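Cytosolic IMP-GMP specific 5'-nucleotidase (Legionella pneumophila subsp. pneumophila, PDB 4OHF) hydrolyses selected nucleoside 5'-monophosphates, in particular IMP and GMP, as a magnesium-dependent, allosterically regulated cytosolic nucleotidase of the HAD type. Local coordinates at the interface of chains A and B. Numbering follows the deposited sequence. Chains: chain A/B, Cytosolic IMP-GMP specific 5'-nucleotidase.

The three contacts are parts of one interface between two copies of the nucleotidase. Contact 1, in which B:His455 enters chain A, lies about 21 Å from contact 2 and 24 Å from contact 3, measured between the centres of their C-alpha atoms; contacts 2 and 3 are about 40 Å apart. These last two use corresponding segments with the chains exchanged, but Arg447 pairs with B:Glu355 in contact 2 and with A:Asp388 in contact 3. Helix 327-364 of chain A serves contacts 1 and 3. Each chain thus lends a helix and a late segment, which would help hold the pair together.

Contact 1: the interface of chains A and B. Residues chain A 7, 9, 327, 330-331, 334, 410, 430; chain B 453-455.
B:His455 is inserted among A:Phe7, A:Phe410 and A:Tyr430 and buries 144 Å² of its surface, far more than any other residue here. The receiving site is a largely aromatic pocket of chain A, built from strands 6-8 and 429-431, the start of helix 327-364 and the loop residue A:Phe410. With CG between the backbone N and the carbonyl carbon (chi1 63°), the imidazole is directed into chain A while CB lies over the centre of the A:Phe7 ring, 3.5 Å from the ring centroid, in a CH-pi contact. The imidazole approaches A:Phe410 tip first: CE1 of B:His455 stands over the middle of the phenyl face, 3.4 Å from CG of A:Phe410. A:Ile331 CD1 packs 3.5 Å from CD2 of B:His455, and A:Leu327 CD2 lies above the rim of the imidazole.

The polar anchor is A:Tyr430. Its phenol OH, in the plane of the imidazole, hydrogen-bonds ND1 of B:His455 at 2.9 Å, the two side chains meeting at about a right angle; which atom donates is not decided. The backbone N of B:His455 makes a weak second bond to the same OH. CB of B:Ala454 touches this hydroxyl and also packs against CB of A:Phe7. A residue near the C-terminus of chain B is thus held by aromatic packing and fixed in rotation by the phenol, which would suit a specific subunit contact. Beside it, B:Leu453 CD1 lies 3.5 Å from CB of A:Phe410.

Contact 2: the interface of chains A and B. Residues chain A 15, 443, 445, 447; chain B 351, 355, 359.
A:Arg447 and B:Glu355 form the tight part of this contact, a salt bridge that may help dock the segment after strand 445-446 of chain A on helix 338-367 of chain B. NH1 of A:Arg447 donates to carboxylate OE2 of B:Glu355 at 2.8 Å, with 163° at the hydrogen. The carboxylate oxygen lies in the guanidinium plane, but the arginine meets it from above the carboxylate plane, the two planes being 54° apart. NH2 adds a weak bond to the same OE2, giving an uneven fork instead of a parallel pair. The guanidinium is sandwiched: A:Tyr445 CE1 lies over the centre of one face, and B:Lys351 CE covers the rim of the other, 3.7 Å from NH2 of A:Arg447. On its own helix, B:Lys351 NZ forms a salt bridge, weak as a hydrogen bond, with OE1 of B:Glu355, so the carboxylate sits between two basic groups and may offset their mutual repulsion.

The contact is looser toward A:Met443 and A:Arg15, where the nearest approaches across exceed 4 Å. Here the guanidinium of A:Arg15 carries the carbonyl oxygen of A:Met443 over one face. B:Val359 presents CG2 to this corner, 4.1 Å from O of A:Met443.

Contact 3: the interface of chains A and B. Residues chain A 348, 351, 355, 388, 391-392, 395; chain B 445, 447.
B:Tyr445 and B:Arg447 lie against two helices of chain A, 327-364 and 376-398, and polar contacts fix both. A:Lys351 stretches out fully, with CG anti to the backbone N (chi1 -176°), and its NZ donates to the carbonyl oxygen of B:Tyr445, nearly along the C=O axis. The same amino group is tied within chain A to A:Asp388, where OD2 receives it on the syn side, 3.2 Å from NZ of A:Lys351. This aspartate also faces chain B: OD2 of A:Asp388 forms a salt bridge with NE of B:Arg447 at 3.3 Å, although as a hydrogen bond it is weak. One carboxylate oxygen thus joins a lysine of its own chain to an arginine of the partner, and may ease the repulsion between these like charges.

Apolar contacts line the rest of B:Arg447, which buries 117 Å². Its chain is extended from CG to NE and runs past A:Asp388 and A:Ile391 in the opposite direction. A:Met348 CE caps its start, 3.8 Å from CB of B:Arg447, while A:Ile391 CG2 meets CD of the arginine at 3.9 Å. At the tip, A:Leu395 CD1 lies 3.6 Å from NH1 of B:Arg447. Within chain B, CE2 of B:Tyr445 lies over the centre of one face of the guanidinium.

Together these contacts dock the segment around strand 445-446 of chain B onto the paired helices of chain A, and would help hold the two subunits together.

Contact 1: the interface of chains A and B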
loop_
_atom_site.group_PDB
_atom_site.type_symbol
_atom_site.label_atom_id
_atom_site.label_comp_id
_atom_site.label_asym_id
_atom_site.label_seq_id
_atom_site.Cartn_x
_atom_site.Cartn_y
_atom_site.Cartn_z
ATOM N N PHE A 7 8.947 -24.596 -26.279
ATOM C CA PHE A 7 7.954 -23.577 -26.617
ATOM C C PHE A 7 8.422 -22.164 -26.302
ATOM O O PHE A 7 8.840 -21.872 -25.191
ATOM C CB PHE A 7 6.654 -23.918 -25.889
ATOM C CG PHE A 7 6.275 -25.363 -26.021
ATOM C CD1 PHE A 7 5.848 -25.874 -27.245
ATOM C CD2 PHE A 7 6.435 -26.231 -24.950
ATOM C CE1 PHE A 7 5.591 -27.234 -27.396
ATOM C CE2 PHE A 7 6.183 -27.590 -25.091
ATOM C CZ PHE A 7 5.762 -28.093 -26.314
ATOM N N ASN A 9 7.930 -18.002 -25.929
ATOM C CA ASN A 9 6.996 -16.920 -25.642
ATOM C C ASN A 9 7.642 -15.627 -26.094
ATOM O O ASN A 9 6.985 -14.750 -26.651
ATOM C CB ASN A 9 6.705 -16.829 -24.142
ATOM C CG ASN A 9 5.882 -17.996 -23.629
ATOM O OD1 ASN A 9 4.991 -18.491 -24.314
ATOM N ND2 ASN A 9 6.167 -18.426 -22.411
ATOM N N LEU A 327 3.270 -30.798 -18.735
ATOM C CA LEU A 327 3.072 -30.643 -20.174
ATOM C C LEU A 327 2.898 -31.973 -20.879
ATOM O O LEU A 327 2.098 -32.080 -21.815
ATOM C CB LEU A 327 4.244 -29.907 -20.819
ATOM C CG LEU A 327 4.171 -28.388 -20.869
ATOM C CD1 LEU A 327 5.377 -27.885 -21.634
ATOM C CD2 LEU A 327 2.904 -27.947 -21.550
ATOM N N GLU A 330 -0.648 -32.979 -20.663
ATOM C CA GLU A 330 -1.471 -31.980 -21.326
ATOM C C GLU A 330 -1.375 -32.125 -22.835
ATOM O O GLU A 330 -2.392 -32.109 -23.512
ATOM C CB GLU A 330 -1.041 -30.567 -20.933
ATOM C CG GLU A 330 -1.571 -30.063 -19.606
ATOM C CD GLU A 330 -2.817 -29.217 -19.747
ATOM O OE1 GLU A 330 -2.903 -28.423 -20.712
ATOM O OE2 GLU A 330 -3.704 -29.335 -18.877
ATOM N N ILE A 331 -0.158 -32.265 -23.361
ATOM C CA ILE A 331 0.023 -32.389 -24.804
ATOM C C ILE A 331 -0.664 -33.658 -25.304
ATOM O O ILE A 331 -1.565 -33.603 -26.152
ATOM C CB ILE A 331 1.528 -32.436 -25.204
ATOM C CG1 ILE A 331 2.299 -31.282 -24.559
ATOM C CG2 ILE A 331 1.675 -32.336 -26.714
ATOM C CD1 ILE A 331 1.709 -29.937 -24.786
ATOM N N GLN A 334 -4.247 -33.386 -25.535
ATOM C CA GLN A 334 -4.700 -32.480 -26.576
ATOM C C GLN A 334 -4.566 -33.153 -27.938
ATOM O O GLN A 334 -5.374 -32.935 -28.841
ATOM C CB GLN A 334 -3.898 -31.176 -26.506
ATOM C CG GLN A 334 -4.105 -30.449 -25.166
ATOM C CD GLN A 334 -3.612 -29.015 -25.169
ATOM O OE1 GLN A 334 -3.933 -28.234 -24.261
ATOM N NE2 GLN A 334 -2.825 -28.659 -26.187
ATOM N N PHE A 410 -3.641 -25.297 -18.482
ATOM C CA PHE A 410 -3.439 -24.027 -19.163
ATOM C C PHE A 410 -4.728 -23.314 -19.578
ATOM O O PHE A 410 -4.693 -22.171 -20.036
ATOM C CB PHE A 410 -2.556 -24.253 -20.402
ATOM C CG PHE A 410 -1.115 -24.563 -20.084
ATOM C CD1 PHE A 410 -0.152 -23.552 -20.084
ATOM C CD2 PHE A 410 -0.715 -25.865 -19.790
ATOM C CE1 PHE A 410 1.189 -23.828 -19.799
ATOM C CE2 PHE A 410 0.626 -26.152 -19.503
ATOM C CZ PHE A 410 1.577 -25.131 -19.509
ATOM N N TYR A 430 9.604 -22.424 -22.493
ATOM C CA TYR A 430 9.239 -23.441 -21.521
ATOM C C TYR A 430 9.206 -24.808 -22.188
ATOM O O TYR A 430 8.964 -24.926 -23.397
ATOM C CB TYR A 430 7.894 -23.122 -20.856
ATOM C CG TYR A 430 6.688 -23.056 -21.770
ATOM C CD1 TYR A 430 6.502 -21.992 -22.646
ATOM C CD2 TYR A 430 5.690 -24.023 -21.704
ATOM C CE1 TYR A 430 5.349 -21.892 -23.421
ATOM C CE2 TYR A 430 4.537 -23.923 -22.474
ATOM C CZ TYR A 430 4.376 -22.851 -23.322
ATOM O OH TYR A 430 3.212 -22.717 -24.030
ATOM N N LEU B 453 -2.043 -21.451 -27.602
ATOM C CA LEU B 453 -0.888 -21.352 -26.731
ATOM C C LEU B 453 0.324 -21.892 -27.480
ATOM O O LEU B 453 0.180 -22.752 -28.344
ATOM C CB LEU B 453 -1.135 -22.186 -25.479
ATOM C CG LEU B 453 -2.259 -21.708 -24.570
ATOM C CD1 LEU B 453 -2.563 -22.761 -23.517
ATOM C CD2 LEU B 453 -1.842 -20.398 -23.926
ATOM N N ALA B 454 1.513 -21.400 -27.148
ATOM C CA ALA B 454 2.737 -21.836 -27.814
ATOM C C ALA B 454 2.874 -23.355 -27.905
ATOM O O ALA B 454 3.458 -23.866 -28.858
ATOM C CB ALA B 454 3.962 -21.228 -27.123
ATOM N N HIS B 455 2.341 -24.090 -26.931
ATOM C CA HIS B 455 2.439 -25.546 -27.008
ATOM C C HIS B 455 1.260 -26.169 -27.766
ATOM O O HIS B 455 1.253 -27.373 -28.018
ATOM C CB HIS B 455 2.585 -26.184 -25.611
ATOM C CG HIS B 455 1.415 -25.966 -24.702
ATOM N ND1 HIS B 455 1.224 -24.797 -23.996
ATOM C CD2 HIS B 455 0.378 -26.775 -24.375
ATOM C CE1 HIS B 455 0.121 -24.898 -23.274
ATOM N NE2 HIS B 455 -0.412 -26.088 -23.485
#

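Contact 2: the interface of chains A and B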
loop_
_atom_site.group_PDB
_atom_site.type_symbol
_atom_site.label_atom_id
_atom_site.label_comp_id
_atom_site.label_asym_id
_atom_site.label_seq_id
_atom_site.Cartn_x
_atom_site.Cartn_y
_atom_site.Cartn_z
ATOM N N ARG A 15 23.085 -17.895 -28.472
ATOM C CA ARG A 15 24.458 -17.499 -28.763
ATOM C C ARG A 15 24.882 -16.393 -27.803
ATOM O O ARG A 15 26.060 -16.291 -27.452
ATOM C CB ARG A 15 24.607 -17.006 -30.210
ATOM C CG ARG A 15 24.552 -18.097 -31.284
ATOM C CD ARG A 15 25.266 -17.646 -32.567
ATOM N NE ARG A 15 24.640 -18.144 -33.794
ATOM C CZ ARG A 15 23.409 -17.819 -34.204
ATOM N NH1 ARG A 15 22.917 -18.314 -35.339
ATOM N NH2 ARG A 15 22.652 -17.002 -33.482
ATOM N N MET A 443 23.771 -23.008 -29.995
ATOM C CA MET A 443 23.756 -21.735 -30.707
ATOM C C MET A 443 22.441 -21.521 -31.435
ATOM O O MET A 443 22.381 -20.813 -32.440
ATOM C CB MET A 443 24.939 -21.620 -31.690
ATOM C CG MET A 443 25.227 -22.835 -32.563
ATOM S SD MET A 443 26.556 -22.520 -33.800
ATOM C CE MET A 443 27.851 -21.772 -32.724
ATOM N N TYR A 445 18.562 -20.180 -32.065
ATOM C CA TYR A 445 17.891 -18.906 -31.883
ATOM C C TYR A 445 16.391 -19.191 -31.801
ATOM O O TYR A 445 15.766 -19.569 -32.793
ATOM C CB TYR A 445 18.214 -18.010 -33.072
ATOM C CG TYR A 445 17.867 -16.552 -32.913
ATOM C CD1 TYR A 445 16.545 -16.134 -32.776
ATOM C CD2 TYR A 445 18.865 -15.577 -32.945
ATOM C CE1 TYR A 445 16.225 -14.776 -32.679
ATOM C CE2 TYR A 445 18.559 -14.221 -32.848
ATOM C CZ TYR A 445 17.240 -13.826 -32.715
ATOM O OH TYR A 445 16.947 -12.481 -32.613
ATOM N N ARG A 447 12.548 -18.293 -31.605
ATOM C CA ARG A 447 11.656 -17.217 -32.007
ATOM C C ARG A 447 10.232 -17.532 -31.618
ATOM O O ARG A 447 9.776 -18.659 -31.761
ATOM C CB ARG A 447 11.732 -16.967 -33.519
ATOM C CG ARG A 447 13.023 -16.275 -33.964
ATOM C CD ARG A 447 12.804 -15.368 -35.176
ATOM N NE ARG A 447 13.955 -14.497 -35.405
ATOM C CZ ARG A 447 15.154 -14.938 -35.769
ATOM N NH1 ARG A 447 15.345 -16.244 -35.950
ATOM N NH2 ARG A 447 16.164 -14.085 -35.937
ATOM N N LYS B 351 13.270 -17.048 -44.132
ATOM C CA LYS B 351 14.326 -16.660 -43.203
ATOM C C LYS B 351 14.567 -17.709 -42.119
ATOM O O LYS B 351 15.710 -18.115 -41.895
ATOM C CB LYS B 351 13.980 -15.330 -42.539
ATOM C CG LYS B 351 15.115 -14.697 -41.752
ATOM C CD LYS B 351 14.837 -14.652 -40.252
ATOM C CE LYS B 351 15.704 -13.589 -39.555
ATOM N NZ LYS B 351 17.143 -13.742 -39.890
ATOM N N GLU B 355 17.688 -20.054 -41.445
ATOM C CA GLU B 355 18.334 -20.013 -40.147
ATOM C C GLU B 355 18.489 -21.381 -39.481
ATOM O O GLU B 355 19.522 -21.660 -38.878
ATOM C CB GLU B 355 17.579 -19.052 -39.231
ATOM C CG GLU B 355 18.373 -18.622 -38.016
ATOM C CD GLU B 355 18.358 -17.121 -37.822
ATOM O OE1 GLU B 355 18.757 -16.400 -38.770
ATOM O OE2 GLU B 355 17.951 -16.667 -36.726
ATOM N N VAL B 359 21.915 -23.125 -38.486
ATOM C CA VAL B 359 22.225 -23.507 -37.105
ATOM C C VAL B 359 22.771 -24.938 -37.062
ATOM O O VAL B 359 23.842 -25.202 -36.510
ATOM C CB VAL B 359 20.950 -23.421 -36.205
ATOM C CG1 VAL B 359 21.190 -24.099 -34.855
ATOM C CG2 VAL B 359 20.582 -21.963 -35.987
#

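Contact 3: the interface of chains A and B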
loop_
_atom_site.group_PDB
_atom_site.type_symbol
_atom_site.label_atom_id
_atom_site.label_comp_id
_atom_site.label_asym_id
_atom_site.label_seq_id
_atom_site.Cartn_x
_atom_site.Cartn_y
_atom_site.Cartn_z
ATOM N N MET A 348 -17.272 -23.205 -35.799
ATOM C CA MET A 348 -17.117 -21.794 -35.490
ATOM C C MET A 348 -17.124 -21.016 -36.805
ATOM O O MET A 348 -17.728 -19.944 -36.897
ATOM C CB MET A 348 -15.797 -21.538 -34.753
ATOM C CG MET A 348 -15.764 -22.045 -33.322
ATOM S SD MET A 348 -16.906 -21.141 -32.268
ATOM C CE MET A 348 -15.814 -20.022 -31.416
ATOM N N LYS A 351 -20.379 -20.871 -38.135
ATOM C CA LYS A 351 -21.165 -19.995 -37.302
ATOM C C LYS A 351 -20.905 -18.569 -37.770
ATOM O O LYS A 351 -21.830 -17.781 -37.954
ATOM C CB LYS A 351 -20.763 -20.142 -35.835
ATOM C CG LYS A 351 -21.643 -19.317 -34.921
ATOM C CD LYS A 351 -21.128 -19.254 -33.501
ATOM C CE LYS A 351 -21.894 -18.191 -32.730
ATOM N NZ LYS A 351 -21.558 -18.215 -31.284
ATOM N N GLU A 355 -23.765 -15.993 -39.002
ATOM C CA GLU A 355 -24.071 -14.762 -38.277
ATOM C C GLU A 355 -23.800 -13.537 -39.154
ATOM O O GLU A 355 -24.419 -12.490 -38.987
ATOM C CB GLU A 355 -23.289 -14.676 -36.950
ATOM C CG GLU A 355 -23.826 -15.605 -35.843
ATOM C CD GLU A 355 -23.086 -15.465 -34.508
ATOM O OE1 GLU A 355 -21.841 -15.316 -34.512
ATOM O OE2 GLU A 355 -23.752 -15.518 -33.446
ATOM N N ASP A 388 -24.529 -23.633 -32.695
ATOM C CA ASP A 388 -24.042 -23.251 -31.377
ATOM C C ASP A 388 -24.169 -24.427 -30.431
ATOM O O ASP A 388 -23.235 -24.738 -29.687
ATOM C CB ASP A 388 -24.825 -22.064 -30.830
ATOM C CG ASP A 388 -23.976 -20.811 -30.729
ATOM O OD1 ASP A 388 -24.439 -19.754 -31.217
ATOM O OD2 ASP A 388 -22.850 -20.892 -30.165
ATOM N N ILE A 391 -21.554 -26.781 -30.959
ATOM C CA ILE A 391 -20.270 -26.292 -30.487
ATOM C C ILE A 391 -20.064 -26.530 -29.000
ATOM O O ILE A 391 -18.992 -27.000 -28.590
ATOM C CB ILE A 391 -20.093 -24.770 -30.784
ATOM C CG1 ILE A 391 -19.914 -24.544 -32.286
ATOM C CG2 ILE A 391 -18.885 -24.219 -30.031
ATOM C CD1 ILE A 391 -20.003 -23.089 -32.706
ATOM N N SER A 392 -21.073 -26.210 -28.193
ATOM C CA SER A 392 -20.936 -26.392 -26.756
ATOM C C SER A 392 -20.927 -27.861 -26.390
ATOM O O SER A 392 -20.304 -28.255 -25.404
ATOM C CB SER A 392 -22.042 -25.652 -25.995
ATOM O OG SER A 392 -23.298 -26.266 -26.157
ATOM N N LEU A 395 -17.350 -28.976 -27.145
ATOM C CA LEU A 395 -16.424 -28.560 -26.094
ATOM C C LEU A 395 -16.592 -29.489 -24.894
ATOM O O LEU A 395 -15.625 -29.828 -24.209
ATOM C CB LEU A 395 -16.711 -27.120 -25.655
ATOM C CG LEU A 395 -16.464 -25.982 -26.641
ATOM C CD1 LEU A 395 -17.044 -24.723 -26.049
ATOM C CD2 LEU A 395 -14.964 -25.813 -26.953
ATOM N N TYR B 445 -25.156 -15.708 -29.035
ATOM C CA TYR B 445 -24.268 -16.278 -28.024
ATOM C C TYR B 445 -22.856 -16.005 -28.562
ATOM O O TYR B 445 -22.423 -16.640 -29.532
ATOM C CB TYR B 445 -24.483 -17.787 -27.884
ATOM C CG TYR B 445 -23.773 -18.434 -26.702
ATOM C CD1 TYR B 445 -24.461 -18.712 -25.521
ATOM C CD2 TYR B 445 -22.421 -18.793 -26.773
ATOM C CE1 TYR B 445 -23.833 -19.340 -24.439
ATOM C CE2 TYR B 445 -21.779 -19.416 -25.695
ATOM C CZ TYR B 445 -22.496 -19.688 -24.526
ATOM O OH TYR B 445 -21.886 -20.303 -23.447
ATOM N N ARG B 447 -18.900 -16.148 -28.640
ATOM C CA ARG B 447 -17.779 -16.997 -28.227
ATOM C C ARG B 447 -16.489 -16.442 -28.820
ATOM O O ARG B 447 -16.498 -15.762 -29.853
ATOM C CB ARG B 447 -17.949 -18.440 -28.717
ATOM C CG ARG B 447 -19.002 -19.260 -28.004
ATOM C CD ARG B 447 -19.240 -20.579 -28.741
ATOM N NE ARG B 447 -20.278 -21.381 -28.101
ATOM C CZ ARG B 447 -20.144 -21.927 -26.899
ATOM N NH1 ARG B 447 -19.015 -21.759 -26.227
ATOM N NH2 ARG B 447 -21.146 -22.608 -26.357
#